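Local structure of protein-L-isoaspartate(D-aspartate) O-methyltransferase (1VBF) at the interface of chains A and B. The protein methylates L-isoaspartyl residues that form in ageing proteins, using S-adenosyl-L-methionine as methyl donor, and so probably takes part in protein repair. Sequence-based numbering; all coordinates share one arbitrary frame. Chains: chain A/B, 231aa long hypothetical protein-L-isoaspartate O-methyltransferase.

The interface of chains A and B. Residues chain A 206-211; chain B 169, 208-210, 214.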
# COMPACT_ATOMS: atom_id res chain seq x y z
N TYR A 206 1.17 2.23 -14.96
CA TYR A 206 0.62 2.94 -13.81
C TYR A 206 0.99 2.12 -12.58
O TYR A 206 0.91 0.88 -12.61
CB TYR A 206 -0.90 3.07 -13.91
CG TYR A 206 -1.53 3.61 -12.65
CD1 TYR A 206 -1.28 4.92 -12.23
CD2 TYR A 206 -2.32 2.80 -11.84
CE1 TYR A 206 -1.80 5.41 -11.01
CE2 TYR A 206 -2.84 3.27 -10.63
CZ TYR A 206 -2.57 4.57 -10.22
OH TYR A 206 -3.04 5.02 -9.01
N ASP A 207 1.41 2.79 -11.52
CA ASP A 207 1.81 2.09 -10.31
C ASP A 207 0.66 1.70 -9.39
O ASP A 207 0.32 2.45 -8.47
CB ASP A 207 2.83 2.90 -9.51
CG ASP A 207 3.69 2.02 -8.60
OD1 ASP A 207 3.14 1.09 -7.96
OD2 ASP A 207 4.92 2.26 -8.53
N ASP A 208 0.08 0.53 -9.64
CA ASP A 208 -1.00 0.02 -8.82
C ASP A 208 -0.36 -1.10 -8.02
O ASP A 208 -0.01 -2.14 -8.58
CB ASP A 208 -2.12 -0.53 -9.70
CG ASP A 208 -3.22 -1.22 -8.90
OD1 ASP A 208 -2.92 -2.14 -8.10
OD2 ASP A 208 -4.39 -0.85 -9.07
N ILE A 209 -0.20 -0.89 -6.71
CA ILE A 209 0.46 -1.89 -5.88
C ILE A 209 -0.38 -3.12 -5.58
O ILE A 209 0.15 -4.22 -5.36
CB ILE A 209 0.94 -1.28 -4.55
CG1 ILE A 209 1.63 -2.36 -3.73
CG2 ILE A 209 -0.23 -0.67 -3.81
CD1 ILE A 209 2.46 -1.83 -2.61
N GLU A 210 -1.69 -2.94 -5.58
CA GLU A 210 -2.60 -4.04 -5.34
C GLU A 210 -2.27 -5.12 -6.36
O GLU A 210 -1.99 -6.26 -6.01
CB GLU A 210 -4.06 -3.59 -5.50
CG GLU A 210 -4.88 -3.78 -4.24
CD GLU A 210 -4.95 -5.23 -3.82
OE1 GLU A 210 -5.40 -6.05 -4.63
OE2 GLU A 210 -4.55 -5.54 -2.68
N PHE A 211 -2.27 -4.74 -7.63
CA PHE A 211 -1.97 -5.68 -8.68
C PHE A 211 -0.54 -6.16 -8.71
O PHE A 211 -0.28 -7.32 -9.03
CB PHE A 211 -2.38 -5.08 -10.02
CG PHE A 211 -3.81 -5.35 -10.36
CD1 PHE A 211 -4.83 -4.63 -9.73
CD2 PHE A 211 -4.14 -6.38 -11.24
CE1 PHE A 211 -6.17 -4.94 -9.97
CE2 PHE A 211 -5.48 -6.71 -11.48
CZ PHE A 211 -6.50 -5.98 -10.84
N ARG B 169 -10.81 -7.08 -6.83
CA ARG B 169 -10.60 -7.09 -8.26
C ARG B 169 -10.06 -8.36 -8.92
O ARG B 169 -9.81 -8.37 -10.12
CB ARG B 169 -9.75 -5.87 -8.63
CG ARG B 169 -9.54 -4.95 -7.44
CD ARG B 169 -9.97 -3.52 -7.66
NE ARG B 169 -8.99 -2.76 -8.44
CZ ARG B 169 -7.71 -2.56 -8.10
NH1 ARG B 169 -7.21 -3.06 -6.98
NH2 ARG B 169 -6.92 -1.87 -8.91
N ASP B 208 -9.59 -2.63 -1.55
CA ASP B 208 -8.16 -2.88 -1.65
C ASP B 208 -7.58 -1.50 -1.40
O ASP B 208 -8.25 -0.49 -1.67
CB ASP B 208 -7.75 -3.46 -3.01
CG ASP B 208 -8.36 -2.72 -4.18
OD1 ASP B 208 -9.55 -2.94 -4.48
OD2 ASP B 208 -7.64 -1.92 -4.81
N ILE B 209 -6.39 -1.48 -0.83
CA ILE B 209 -5.71 -0.24 -0.48
C ILE B 209 -5.60 0.76 -1.62
O ILE B 209 -5.53 1.97 -1.38
CB ILE B 209 -4.30 -0.55 0.14
CG1 ILE B 209 -3.97 0.53 1.17
CG2 ILE B 209 -3.22 -0.66 -0.93
CD1 ILE B 209 -2.58 0.46 1.69
N GLU B 210 -5.60 0.28 -2.86
CA GLU B 210 -5.52 1.21 -3.98
C GLU B 210 -6.81 2.03 -3.98
O GLU B 210 -6.80 3.26 -3.93
CB GLU B 210 -5.34 0.43 -5.30
CG GLU B 210 -5.21 1.30 -6.56
CD GLU B 210 -4.08 2.34 -6.51
OE1 GLU B 210 -2.95 2.03 -6.05
OE2 GLU B 210 -4.33 3.49 -6.95
N ASN B 214 -7.49 6.02 -3.30
CA ASN B 214 -8.12 6.80 -4.37
C ASN B 214 -9.28 7.58 -3.77
O ASN B 214 -9.54 8.72 -4.15
CB ASN B 214 -8.68 5.87 -5.44
CG ASN B 214 -7.62 5.33 -6.37
OD1 ASN B 214 -7.77 4.24 -6.93
ND2 ASN B 214 -6.54 6.09 -6.54
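This patch, built mostly of charged and polar side chains, is part of a two-fold interface between two copies of the protein, where the N-terminal ends of the C-terminal helices meet; it probably helps hold the six-copy assembly together. The helices, 209-219 in chain A and 209-223 in chain B, begin just after an aspartate, and that aspartate does double duty in chain A. A:Asp208 has CG anti to its backbone N (chi1 174°), and its OD1 caps the helix start, accepting a hydrogen bond from the backbone N of A:Phe211 at 2.7 Å in a nearly straight line. The other carboxylate oxygen, OD2, points across to chain B and accepts a hydrogen bond from NH2 of B:Arg169 at 2.7 Å through its syn lone pair. This salt bridge runs tip to tip with carboxylate and guanidinium nearly coplanar, 28° apart. An alanine at A:Asp208 would remove both carboxylate oxygens and would probably loosen the helix start and weaken the hold on the guanidinium across the interface.

B:Arg169 reaches this spot through a chain bent at chi2 and chi3, and its other terminal nitrogen, NH1, pairs with OD2 of B:Asp208 in its own subunit, so the guanidinium lies between one aspartate from each chain. The ring of A:Phe211 stands steeply against it, planes 79° apart, with its CE1 corner over the middle of one guanidinium face, 3.4 Å from CZ of B:Arg169. Beside it, the bent chain of A:Glu210 crosses B:Asp208 obliquely. Near A:Asp208 OD2 lie the carboxylates of B:Glu210, with OE1 4.4 Å away, and, farther off, B:Asp208; the arginine is likely to offset their repulsion. B:Glu210 extends with CG anti to its backbone N, then bends at chi2 towards A:Tyr206. There the phenol hydroxyl OH of A:Tyr206 donates to OE2 of B:Glu210 at 2.9 Å, approaching from above the carboxylate plane while the oxygen lies at the edge of the tyrosine ring.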